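Local atomic coordinates of hydrolase (Thermococcus thioreducens, PDB entry 6IAH), a protein that acts as a magnesium-binding phosphatase of the haloacid dehalogenase superfamily with diverse substrate specificity, possibly including phosphoglycolate. Residues V104-T107 and F108-R112; T22-T25 and A26-F29; V59-A62 and L63-A67. All coordinates share one frame; numbering follows the deposited sequence.

Contact 1 of 3, residues V104-T107 and F108-R112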
# COMPACT_ATOMS: atom_id res chain seq x y z
N VAL A 104 17.73 -4.89 0.03
CA VAL A 104 17.80 -4.28 1.40
C VAL A 104 16.37 -3.92 1.90
O VAL A 104 16.00 -4.23 3.03
CB VAL A 104 18.68 -3.04 1.40
CG1 VAL A 104 18.50 -2.23 2.70
CG2 VAL A 104 20.14 -3.41 1.17
N PHE A 105 15.54 -3.34 1.04
CA PHE A 105 14.18 -3.00 1.43
C PHE A 105 13.44 -4.25 1.91
O PHE A 105 12.77 -4.25 2.95
CB PHE A 105 13.44 -2.30 0.29
CG PHE A 105 12.12 -1.69 0.69
CD1 PHE A 105 11.01 -2.49 0.96
CD2 PHE A 105 11.97 -0.33 0.80
CE1 PHE A 105 9.80 -1.92 1.33
CE2 PHE A 105 10.76 0.25 1.13
CZ PHE A 105 9.67 -0.55 1.39
N ASN A 106 13.48 -5.32 1.11
CA ASN A 106 12.76 -6.50 1.45
C ASN A 106 13.29 -7.17 2.75
O ASN A 106 12.52 -7.74 3.54
CB ASN A 106 12.77 -7.51 0.28
CG ASN A 106 11.79 -7.15 -0.83
OD1 ASN A 106 10.84 -6.41 -0.65
ND2 ASN A 106 12.04 -7.70 -2.00
N THR A 107 14.59 -7.13 2.97
CA THR A 107 15.19 -7.56 4.22
C THR A 107 14.53 -6.83 5.43
O THR A 107 14.13 -7.48 6.39
CB THR A 107 16.73 -7.38 4.18
OG1 THR A 107 17.26 -8.18 3.11
CG2 THR A 107 17.37 -7.80 5.50
N PHE A 108 14.37 -5.51 5.32
CA PHE A 108 13.80 -4.69 6.41
C PHE A 108 12.26 -4.93 6.54
O PHE A 108 11.76 -5.05 7.66
CB PHE A 108 14.06 -3.20 6.20
CG PHE A 108 15.43 -2.75 6.56
CD1 PHE A 108 15.96 -3.02 7.82
CD2 PHE A 108 16.21 -2.01 5.66
CE1 PHE A 108 17.25 -2.58 8.14
CE2 PHE A 108 17.48 -1.59 5.98
CZ PHE A 108 17.99 -1.84 7.22
N TYR A 109 11.55 -5.05 5.42
CA TYR A 109 10.09 -5.11 5.46
C TYR A 109 9.64 -6.55 5.78
O TYR A 109 8.80 -6.74 6.67
CB TYR A 109 9.42 -4.58 4.15
CG TYR A 109 7.91 -4.68 4.23
CD1 TYR A 109 7.18 -3.80 5.03
CD2 TYR A 109 7.22 -5.71 3.57
CE1 TYR A 109 5.80 -3.90 5.16
CE2 TYR A 109 5.85 -5.82 3.67
CZ TYR A 109 5.14 -4.93 4.45
OH TYR A 109 3.79 -5.12 4.55
N LEU A 110 10.19 -7.54 5.04
CA LEU A 110 9.84 -8.92 5.19
C LEU A 110 10.65 -9.70 6.26
O LEU A 110 10.12 -10.65 6.80
CB LEU A 110 9.94 -9.66 3.85
CG LEU A 110 9.02 -9.17 2.74
CD1 LEU A 110 9.30 -10.03 1.52
CD2 LEU A 110 7.55 -9.33 3.12
N GLY A 111 11.90 -9.32 6.51
CA GLY A 111 12.71 -10.00 7.51
C GLY A 111 12.87 -11.45 7.16
O GLY A 111 13.12 -11.78 6.00
N ARG A 112 12.53 -12.32 8.12
CA ARG A 112 12.71 -13.75 7.91
C ARG A 112 11.77 -14.34 6.88
O ARG A 112 12.03 -15.47 6.41
CB ARG A 112 12.63 -14.54 9.20
CG ARG A 112 13.69 -14.12 10.20
CD ARG A 112 13.44 -14.85 11.49
NE ARG A 112 14.60 -14.78 12.38
CZ ARG A 112 14.61 -15.22 13.63
NH1 ARG A 112 13.53 -15.73 14.14
NH2 ARG A 112 15.70 -15.12 14.35
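Val-104 and Phe-108 sit one turn apart on helix 100-110, their side chains lying side by side and pointing the same way, with Val-104 CG1 3.5 Å from Phe-108 CE2. The valine offers that methyl because CG1 stands anti to its own backbone N (chi1 167°). The phenylalanine ring leans back along the helix, CG anti to the carbonyl carbon (chi1 -79°), which also brings Phe-108 CD2 within 3.4 Å of Val-104 O, the oxygen that accepts the Phe-108 N-H. Trimming Phe-108 to an alanine would probably leave Val-104 CG1 without its aromatic partner and open a gap where the ring also packs edge-to-face with Phe-119 and Phe-121. Phe-105 and Tyr-109 form a second side-by-side pair, Phe-105 CE1 touching Tyr-109 CB at 3.9 Å, while the phenol itself leads away to a hydrogen bond with Glu-128. The helix ends just beyond. Asn-106 O takes Leu-110 N at 2.8 Å and, weakly, Gly-111 N; Thr-107 O receives a further weak bond from Gly-111 N, and Gly-111, with phi of 59°, turns out of the helix. Among its neighbours, helix 100-110 presses Phe-105 and Phe-108 on Thr-25 of helix 17-32, sets Phe-105 against Asp-56 of helix 56-68, and meets helix 154-164 through Leu-110 on Leu-155 and Leu-159.

Contact 2 of 3, residues T22-T25 and A26-F29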
# COMPACT_ATOMS: atom_id res chain seq x y z
N THR A 22 11.22 2.33 4.17
CA THR A 22 11.80 3.26 3.24
C THR A 22 12.94 4.04 3.95
O THR A 22 14.08 4.14 3.47
CB THR A 22 10.72 4.17 2.66
OG1 THR A 22 9.73 3.36 1.94
CG2 THR A 22 11.29 5.23 1.71
N LYS A 23 12.62 4.53 5.14
CA LYS A 23 13.62 5.23 5.94
C LYS A 23 14.85 4.38 6.25
O LYS A 23 15.94 4.77 5.94
CB LYS A 23 12.96 5.68 7.23
CG LYS A 23 13.91 6.35 8.22
CD LYS A 23 13.31 6.28 9.63
CE LYS A 23 13.78 7.42 10.49
NZ LYS A 23 15.14 7.28 11.00
N LEU A 24 14.68 3.19 6.79
CA LEU A 24 15.80 2.35 7.09
C LEU A 24 16.62 1.92 5.86
O LEU A 24 17.85 1.82 5.90
CB LEU A 24 15.36 1.10 7.88
CG LEU A 24 14.70 1.36 9.22
CD1 LEU A 24 14.35 -0.01 9.80
CD2 LEU A 24 15.62 2.16 10.16
N THR A 25 15.94 1.61 4.78
CA THR A 25 16.67 1.30 3.54
C THR A 25 17.55 2.47 3.05
O THR A 25 18.70 2.27 2.72
CB THR A 25 15.66 0.97 2.44
OG1 THR A 25 14.91 -0.14 2.91
CG2 THR A 25 16.34 0.75 1.15
N ALA A 26 17.00 3.67 3.02
CA ALA A 26 17.74 4.82 2.58
C ALA A 26 18.89 5.02 3.54
O ALA A 26 20.01 5.28 3.10
CB ALA A 26 16.88 6.06 2.50
N GLU A 27 18.61 4.87 4.83
CA GLU A 27 19.66 5.16 5.85
C GLU A 27 20.74 4.12 5.84
O GLU A 27 21.89 4.46 6.06
CB GLU A 27 19.05 5.33 7.21
CG GLU A 27 18.32 6.62 7.39
CD GLU A 27 17.61 6.72 8.76
OE1 GLU A 27 17.59 5.74 9.53
OE2 GLU A 27 17.04 7.80 9.01
N TYR A 28 20.42 2.88 5.42
CA TYR A 28 21.42 1.83 5.20
C TYR A 28 22.41 2.28 4.10
O TYR A 28 23.63 2.17 4.30
CB TYR A 28 20.73 0.52 4.77
CG TYR A 28 21.66 -0.61 4.42
CD1 TYR A 28 22.13 -0.76 3.12
CD2 TYR A 28 22.11 -1.52 5.39
CE1 TYR A 28 23.01 -1.79 2.75
CE2 TYR A 28 22.99 -2.56 5.04
CZ TYR A 28 23.41 -2.69 3.70
OH TYR A 28 24.28 -3.67 3.28
N PHE A 29 21.92 2.75 2.94
CA PHE A 29 22.85 3.18 1.87
C PHE A 29 23.58 4.46 2.25
O PHE A 29 24.76 4.62 1.97
CB PHE A 29 22.13 3.36 0.56
CG PHE A 29 21.79 2.05 -0.03
CD1 PHE A 29 22.75 1.36 -0.72
CD2 PHE A 29 20.60 1.42 0.30
CE1 PHE A 29 22.51 0.08 -1.18
CE2 PHE A 29 20.35 0.13 -0.17
CZ PHE A 29 21.31 -0.53 -0.88
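The Phe-29 ring meets Thr-25 at its edge: Thr-25 O lies near the ring plane, 3.2 Å from Phe-29 CD2. One face of the same ring takes Tyr-28 CD1, which stands 3.8 Å above its plane and offset toward the rim, while Phe-29 CD2 in turn sits in plane at the edge of the Tyr-28 ring. The third flat group, the Glu-27 carboxylate, is gripped by Lys-23. Lys-23 NZ approaches Glu-27 OE2 at 2.8 Å on the syn side, 18° out of the carboxylate plane, and adds a weak bond to Glu-27 OE1 at 3.2 Å. The two chains cross at a slant, and a bend at the last lysine torsion (chi4 -77°) turns the ammonium onto the acid, with Lys-23 CG passing 3.5 Å from Glu-27 OE2. Both charges have second partners: Lys-23 NZ bridges to Glu-38, and Glu-27 OE2 accepts the N-H of Ile-39, so the pair ties the helix to the loop that follows it. This is an i to i+4 salt bridge along helix 17-32, which comes shortly after the magnesium-binding Asp-6 and Asp-8 in the chain and packs among further helices, consistent with the helical cap inserted early in many haloacid dehalogenase phosphatases.

Contact 3 of 3, residues V59-A62 and L63-A67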
# COMPACT_ATOMS: atom_id res chain seq x y z
N VAL A 59 11.28 5.06 -4.38
CA VAL A 59 11.21 6.18 -3.44
C VAL A 59 12.48 6.16 -2.61
O VAL A 59 13.05 7.22 -2.41
CB VAL A 59 9.98 6.15 -2.51
CG1 VAL A 59 9.98 7.37 -1.53
CG2 VAL A 59 8.67 6.21 -3.30
N SER A 60 12.93 4.98 -2.15
CA SER A 60 14.15 4.86 -1.34
C SER A 60 15.33 5.41 -2.14
O SER A 60 16.13 6.22 -1.64
CB SER A 60 14.40 3.41 -0.90
OG SER A 60 13.35 2.88 -0.10
N GLU A 61 15.44 5.00 -3.40
CA GLU A 61 16.50 5.48 -4.27
C GLU A 61 16.61 6.99 -4.42
O GLU A 61 17.70 7.55 -4.31
CB GLU A 61 16.41 4.82 -5.68
CG GLU A 61 17.54 5.22 -6.59
CD GLU A 61 17.37 4.55 -8.01
OE1 GLU A 61 16.50 3.72 -8.13
OE2 GLU A 61 18.09 4.90 -8.95
N ALA A 62 15.45 7.62 -4.62
CA ALA A 62 15.33 9.04 -4.71
C ALA A 62 15.85 9.67 -3.40
O ALA A 62 16.62 10.57 -3.46
CB ALA A 62 13.88 9.43 -4.94
N LEU A 63 15.43 9.15 -2.28
CA LEU A 63 15.82 9.75 -0.98
C LEU A 63 17.27 9.64 -0.65
O LEU A 63 17.85 10.53 0.03
CB LEU A 63 14.98 9.15 0.15
CG LEU A 63 13.53 9.62 0.13
CD1 LEU A 63 12.73 8.72 1.01
CD2 LEU A 63 13.37 11.09 0.56
N ILE A 64 17.87 8.56 -1.10
CA ILE A 64 19.31 8.32 -0.96
C ILE A 64 20.12 9.37 -1.70
O ILE A 64 20.97 10.10 -1.11
CB ILE A 64 19.74 6.91 -1.43
CG1 ILE A 64 19.16 5.86 -0.52
CG2 ILE A 64 21.27 6.78 -1.44
CD1 ILE A 64 19.16 4.47 -1.14
N LEU A 65 19.79 9.54 -2.96
CA LEU A 65 20.46 10.53 -3.81
C LEU A 65 20.20 11.91 -3.26
O LEU A 65 21.15 12.70 -3.12
CB LEU A 65 20.08 10.40 -5.29
CG LEU A 65 20.60 9.07 -5.96
CD1 LEU A 65 19.95 8.77 -7.31
CD2 LEU A 65 22.10 9.09 -6.15
N PHE A 66 18.96 12.20 -2.89
CA PHE A 66 18.66 13.56 -2.41
C PHE A 66 19.46 13.85 -1.15
O PHE A 66 19.99 14.95 -1.01
CB PHE A 66 17.18 13.74 -2.04
CG PHE A 66 16.20 13.85 -3.22
CD1 PHE A 66 16.62 13.76 -4.52
CD2 PHE A 66 14.86 14.13 -2.98
CE1 PHE A 66 15.71 13.88 -5.59
CE2 PHE A 66 13.95 14.29 -4.05
CZ PHE A 66 14.39 14.13 -5.34
N ALA A 67 19.49 12.91 -0.23
CA ALA A 67 20.19 13.10 1.07
C ALA A 67 21.69 13.10 0.90
O ALA A 67 22.40 13.78 1.65
CB ALA A 67 19.76 12.07 2.08
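Ala-62 meets Phe-66 one turn later on helix 56-68, and the backbone of the alanine does most of the touching. Ala-62 O receives Phe-66 N at 2.9 Å in the carbonyl plane, and the same oxygen lies 3.3 Å from Phe-66 CG. The aromatic ring is rotated with chi2 at only 2°, which places the Ala-62 carbonyl carbon over one face, offset toward the rim. With CB as its whole side chain, Ala-62 also packs against Phe-53 and Ile-85.

Leu-63 meets the residue one turn before it, Val-59. Its N-H goes to Val-59 O at 3.1 Å, and its CG rests 3.5 Å from that same Val-59 O. Beyond it, Leu-63 CD1 meets Val-59 CG1 at 4.0 Å, the two side chains running side by side in the same direction. These pairs are the i to i+4 spacing of a regular alpha helix, here one of the several helices consistent with the cap of a haloacid dehalogenase phosphatase, lying away from the magnesium sites. The Leu-63 side chain touches Thr-22 of helix 17-32, whereas Ala-62 and Phe-66 serve the side of helix 85-92.

Glu-61 contributes chiefly through its carbonyl. Leu-65 N points at Glu-61 O with a nearly straight N-H at 172°, and Leu-65 CG lies 3.7 Å from the same oxygen. The acid leaves the contact as an extended chain, CG anti to the backbone N (chi1 -176°), and delivers its buried carboxylate to Arg-89 in a salt bridge, with Glu-61 OE2 also taking the N-H of Val-96; the arginine would probably keep the acid ionised despite its burial.

Following the chain from the N terminus, contact 2 comes first on helix 17-32, then contact 3 on helix 56-68, and last contact 1 at the end of helix 100-110. Each joins residues within one helix, so none closes a long loop, and the three run in series without nesting or crossing. Contact 2 lies between the other two: centres are about 9 Å apart for contacts 2 and 3, about 11 Å for 1 and 2, and about 18 Å for 1 and 3. Ala-26 CA meets Ile-64 CG1 at 3.6 Å; Phe-105 CE2 approaches Thr-22 OG1 at 3.4 Å, while Phe-105 CD2 reaches Ser-60 OG at 3.6 Å, tying all three helices together.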